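Local coordinates for protein origin of replication complex subunit 1B (Arabidopsis thaliana, PDB 5HH7) that recognises the histone H3 tail through its BAH-PHD cassette and, within the origin recognition complex, binds origins of replication, at residues G164-P167 against H168-K171; E216-V219 against H220-S223. One frame throughout, in Å; residues are numbered along the deposited sequence.

How the contacts relate
Both contacts belong to the BAH domain and both shape connections at its surface: contact 1 folds the loop between strands 148-156 and 175-184, whereas contact 2 closes the hairpin between strands 210-218 and 223-226. Their centres lie about 16 Å apart and their nearest atoms about 7 Å, so they do not touch. Thr161 touches both: its OG1 accepts a hydrogen bond from Gly164 N of contact 1, and Tyr217 of contact 2 packs against it. Contact 1 is the one near the PHD finger: the side chain of Lys171 lies about 9 Å from a zinc ion, the one held by Cys67, Cys70, Cys93 and Cys96. Contact 2 lies away from the annotated sites.

Contact 1: G164-P167 against H168-K171; sequences GRQP and HNLK
Asn169 turns its side chain back toward the backbone of Gln166 and closes a type I beta turn that runs from one to the other. Its OD1 accepts the N-H of Gln166 at 2.8 Å in an almost straight bond (175°), while the backbone N of Asn169 gives its own proton to Gln166 O at 3.0 Å. Two bonds running in contrary senses therefore join the same pair of residues. Asparagine suits this place because its short amide offers both an acceptor and a donor: ND2 is hydrogen-bonded to Glu173 OE1 and Tyr175 OH, so the buried amide is satisfied at both ends. Pro167, with its restricted phi, fits the first corner of the turn.

Beside the buried Asn169 amide, Arg165 spans the loop. Its CG sits anti to the backbone N (chi1 179°), which sends the chain past CB of Asn169, and a bend at chi3 brings the guanidinium to the far backbone. NH1 donates to Leu170 O at 2.9 Å; the acceptor lies in the guanidinium plane, although the donor stands above the carbonyl plane. NH1 also reaches a water that donates to Asn169 O, and a second water, 2.6 Å from NH2, also lies within hydrogen-bonding distance of Lys171 O.

Away from the amide the contact is looser. The His168 ring lies alongside Gln166, CE1 touching CB at 3.5 Å, on the exposed outside of the turn, and Gln166 turns its NE2 back to Gly164 O. Lys171 passes over one guanidinium face with CD, leaving NZ 4.2 Å from Arg165 NE.

Glu159 forms a salt bridge with Arg165 NE and probably offsets the two neighbouring positive charges; direct and water-mediated links to the backbone would then restrain the guanidinium and, through it, this otherwise irregular loop.

Contact 2: E216-V219 against H220-S223; sequences EYDV and HWRS
Asp218 reaches forward over the turn to meet Trp221 and Ser223. Its CB lies 3.8 Å from OG of Ser223, the two residues being an antiparallel hydrogen-bonded pair with their side chains on one face of the sheet. From there a chi1 of -169° puts CG opposite the backbone N, and so it heads along the turn and comes 3.9 Å from CD1 of the Trp221 indole. The carboxylate and the indole run side by side, their planes 34° apart. At the tip the oxygens divide the work. OD1 takes the backbone N-H of Trp221 at 2.9 Å on its anti lone pair, and also rests 3.3 Å from Trp221 CD1. OD2 turns to Asn178 and weakly accepts from a water that is also hydrogen-bonded with His220 ND1. Aspartate is apt here, being short enough to bond the backbone of its own turn.

This is the tight end of a beta-hairpin in the BAH domain, joining strands 210-218 and 223-226, and it closes with a G1 beta bulge: Arg222 and Ser223 both face Asp218. Asp218 N donates to Ser223 O at 2.9 Å, whereas Asp218 O receives two weak bonds, from the N-H groups of Arg222 and Ser223. Arg222 takes the left-handed helical conformation (phi 52°) that the bulge calls for, a position where glycine is common.

On the other face, the long side chain of Arg222 runs beside that of Tyr217 in the same direction, its CG 3.5 Å from the tyrosine OH. Tyr217 CA adds a CA-H...O contact to Ser223 O at 3.5 Å. Tyrosine suits this buried place because its ring can meet that of Phe224 and lie on Met156 and Thr161 while its OH reaches Arg222, and Val219 presses its small branched side chain on Thr177 and Met156.

Contact 1: G164-P167 against H168-K171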
loop_
_atom_site.group_PDB
_atom_site.type_symbol
_atom_site.label_atom_id
_atom_site.label_comp_id
_atom_site.label_asym_id
_atom_site.label_seq_id
_atom_site.Cartn_x
_atom_site.Cartn_y
_atom_site.Cartn_z
ATOM N N GLY A 164 -14.103 -9.353 8.283
ATOM C CA GLY A 164 -13.573 -8.049 8.639
ATOM C C GLY A 164 -12.233 -8.068 9.350
ATOM O O GLY A 164 -11.596 -9.113 9.482
ATOM N N ARG A 165 -11.810 -6.893 9.804
ATOM C CA ARG A 165 -10.540 -6.741 10.508
ATOM C C ARG A 165 -10.574 -7.477 11.843
ATOM O O ARG A 165 -11.584 -7.459 12.550
ATOM C CB ARG A 165 -10.233 -5.255 10.731
ATOM C CG ARG A 165 -8.932 -4.970 11.490
ATOM C CD ARG A 165 -8.538 -3.496 11.381
ATOM N NE ARG A 165 -8.363 -3.113 9.984
ATOM C CZ ARG A 165 -7.228 -3.253 9.303
ATOM N NH1 ARG A 165 -6.146 -3.746 9.894
ATOM N NH2 ARG A 165 -7.173 -2.893 8.029
ATOM N N GLN A 166 -9.462 -8.124 12.174
ATOM C CA GLN A 166 -9.309 -8.840 13.435
ATOM C C GLN A 166 -8.288 -8.096 14.302
ATOM O O GLN A 166 -7.489 -7.316 13.786
ATOM C CB GLN A 166 -8.843 -10.273 13.157
ATOM C CG GLN A 166 -9.732 -11.025 12.173
ATOM C CD GLN A 166 -11.164 -11.160 12.671
ATOM O OE1 GLN A 166 -11.402 -11.458 13.842
ATOM N NE2 GLN A 166 -12.125 -10.930 11.781
ATOM N N PRO A 167 -8.316 -8.320 15.626
ATOM C CA PRO A 167 -7.380 -7.617 16.514
ATOM C C PRO A 167 -5.905 -7.820 16.147
ATOM O O PRO A 167 -5.108 -6.902 16.331
ATOM C CB PRO A 167 -7.674 -8.232 17.886
ATOM C CG PRO A 167 -9.109 -8.636 17.801
ATOM C CD PRO A 167 -9.293 -9.124 16.385
ATOM N N HIS A 168 -5.551 -8.993 15.628
ATOM C CA HIS A 168 -4.154 -9.272 15.293
ATOM C C HIS A 168 -3.688 -8.641 13.970
ATOM O O HIS A 168 -2.497 -8.664 13.659
ATOM C CB HIS A 168 -3.882 -10.782 15.293
ATOM C CG HIS A 168 -4.656 -11.537 14.259
ATOM N ND1 HIS A 168 -5.895 -12.085 14.510
ATOM C CD2 HIS A 168 -4.370 -11.829 12.968
ATOM C CE1 HIS A 168 -6.340 -12.683 13.419
ATOM N NE2 HIS A 168 -5.432 -12.542 12.469
ATOM N N ASN A 169 -4.615 -8.081 13.196
ATOM C CA ASN A 169 -4.247 -7.409 11.946
ATOM C C ASN A 169 -3.417 -6.158 12.202
ATOM O O ASN A 169 -3.558 -5.518 13.243
ATOM C CB ASN A 169 -5.492 -6.993 11.153
ATOM C CG ASN A 169 -6.116 -8.137 10.385
ATOM O OD1 ASN A 169 -7.338 -8.281 10.364
ATOM N ND2 ASN A 169 -5.286 -8.947 9.733
ATOM N N LEU A 170 -2.557 -5.808 11.250
ATOM C CA LEU A 170 -1.901 -4.506 11.266
ATOM C C LEU A 170 -2.639 -3.573 10.311
ATOM O O LEU A 170 -3.308 -4.030 9.382
ATOM C CB LEU A 170 -0.425 -4.620 10.873
ATOM C CG LEU A 170 0.465 -5.477 11.779
ATOM C CD1 LEU A 170 1.937 -5.171 11.526
ATOM C CD2 LEU A 170 0.116 -5.289 13.246
ATOM N N LYS A 171 -2.521 -2.268 10.540
ATOM C CA LYS A 171 -3.226 -1.291 9.714
ATOM C C LYS A 171 -2.771 -1.288 8.254
ATOM O O LYS A 171 -3.555 -0.986 7.355
ATOM C CB LYS A 171 -3.114 0.112 10.319
ATOM C CG LYS A 171 -3.943 0.296 11.582
ATOM C CD LYS A 171 -5.427 0.149 11.280
ATOM C CE LYS A 171 -6.269 0.356 12.531
ATOM N NZ LYS A 171 -7.724 0.402 12.220
HETATM O O HOH W 1 -5.079 -3.123 6.544
HETATM O O HOH W 2 -5.434 -3.273 12.726
#

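Contact 2: E216-V219 against H220-S223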
loop_
_atom_site.group_PDB
_atom_site.type_symbol
_atom_site.label_atom_id
_atom_site.label_comp_id
_atom_site.label_asym_id
_atom_site.label_seq_id
_atom_site.Cartn_x
_atom_site.Cartn_y
_atom_site.Cartn_z
ATOM N N GLU A 216 -2.429 -15.562 1.715
ATOM C CA GLU A 216 -3.326 -15.675 0.587
ATOM C C GLU A 216 -4.725 -15.899 1.146
ATOM O O GLU A 216 -4.922 -16.738 2.024
ATOM C CB GLU A 216 -2.913 -16.864 -0.278
ATOM C CG GLU A 216 -3.907 -17.247 -1.353
ATOM C CD GLU A 216 -3.523 -18.544 -2.037
ATOM O OE1 GLU A 216 -2.425 -18.599 -2.632
ATOM O OE2 GLU A 216 -4.311 -19.510 -1.961
ATOM N N TYR A 217 -5.693 -15.139 0.647
ATOM C CA TYR A 217 -7.074 -15.278 1.095
ATOM C C TYR A 217 -7.945 -15.783 -0.042
ATOM O O TYR A 217 -8.114 -15.094 -1.044
ATOM C CB TYR A 217 -7.608 -13.934 1.592
ATOM C CG TYR A 217 -9.070 -13.942 2.009
ATOM C CD1 TYR A 217 -9.502 -14.705 3.087
ATOM C CD2 TYR A 217 -10.011 -13.168 1.335
ATOM C CE1 TYR A 217 -10.835 -14.705 3.483
ATOM C CE2 TYR A 217 -11.352 -13.165 1.723
ATOM C CZ TYR A 217 -11.754 -13.934 2.796
ATOM O OH TYR A 217 -13.079 -13.929 3.189
ATOM N N ASP A 218 -8.489 -16.986 0.099
ATOM C CA ASP A 218 -9.429 -17.471 -0.899
ATOM C C ASP A 218 -10.810 -16.945 -0.566
ATOM O O ASP A 218 -11.402 -17.321 0.444
ATOM C CB ASP A 218 -9.452 -18.996 -0.980
ATOM C CG ASP A 218 -10.222 -19.491 -2.194
ATOM O OD1 ASP A 218 -11.461 -19.634 -2.104
ATOM O OD2 ASP A 218 -9.588 -19.713 -3.247
ATOM N N VAL A 219 -11.315 -16.065 -1.424
ATOM C CA VAL A 219 -12.569 -15.373 -1.173
ATOM C C VAL A 219 -13.769 -16.327 -1.155
ATOM O O VAL A 219 -14.717 -16.123 -0.398
ATOM C CB VAL A 219 -12.783 -14.236 -2.200
ATOM C CG1 VAL A 219 -14.108 -13.524 -1.959
ATOM C CG2 VAL A 219 -11.616 -13.245 -2.141
ATOM N N HIS A 220 -13.718 -17.373 -1.975
ATOM C CA HIS A 220 -14.808 -18.347 -2.029
ATOM C C HIS A 220 -14.883 -19.211 -0.771
ATOM O O HIS A 220 -15.963 -19.421 -0.212
ATOM C CB HIS A 220 -14.677 -19.247 -3.262
ATOM C CG HIS A 220 -15.048 -18.575 -4.546
ATOM N ND1 HIS A 220 -14.116 -17.994 -5.381
ATOM C CD2 HIS A 220 -16.251 -18.388 -5.139
ATOM C CE1 HIS A 220 -14.729 -17.481 -6.433
ATOM N NE2 HIS A 220 -16.026 -17.707 -6.311
ATOM N N TRP A 221 -13.734 -19.718 -0.335
ATOM C CA TRP A 221 -13.694 -20.600 0.827
ATOM C C TRP A 221 -13.538 -19.825 2.123
ATOM O O TRP A 221 -13.671 -20.394 3.211
ATOM C CB TRP A 221 -12.575 -21.635 0.684
ATOM C CG TRP A 221 -12.858 -22.643 -0.375
ATOM C CD1 TRP A 221 -12.200 -22.796 -1.560
ATOM C CD2 TRP A 221 -13.897 -23.630 -0.361
ATOM N NE1 TRP A 221 -12.758 -23.825 -2.281
ATOM C CE2 TRP A 221 -13.801 -24.354 -1.567
ATOM C CE3 TRP A 221 -14.898 -23.973 0.555
ATOM C CZ2 TRP A 221 -14.665 -25.401 -1.879
ATOM C CZ3 TRP A 221 -15.755 -25.013 0.244
ATOM C CH2 TRP A 221 -15.632 -25.716 -0.962
ATOM N N ARG A 222 -13.273 -18.526 1.994
ATOM C CA ARG A 222 -13.042 -17.649 3.138
ATOM C C ARG A 222 -11.986 -18.251 4.052
ATOM O O ARG A 222 -12.170 -18.353 5.267
ATOM C CB ARG A 222 -14.351 -17.372 3.879
ATOM C CG ARG A 222 -15.324 -16.568 3.025
ATOM C CD ARG A 222 -16.754 -16.650 3.525
ATOM N NE ARG A 222 -17.657 -15.937 2.627
ATOM C CZ ARG A 222 -18.980 -15.945 2.736
ATOM N NH1 ARG A 222 -19.564 -16.638 3.706
ATOM N NH2 ARG A 222 -19.721 -15.263 1.869
ATOM N N SER A 223 -10.877 -18.654 3.440
ATOM C CA SER A 223 -9.813 -19.353 4.143
ATOM C C SER A 223 -8.464 -18.705 3.866
ATOM O O SER A 223 -8.279 -18.046 2.840
ATOM C CB SER A 223 -9.784 -20.824 3.723
ATOM O OG SER A 223 -9.580 -20.939 2.324
HETATM O O HOH W 3 -11.308 -17.973 -4.839
#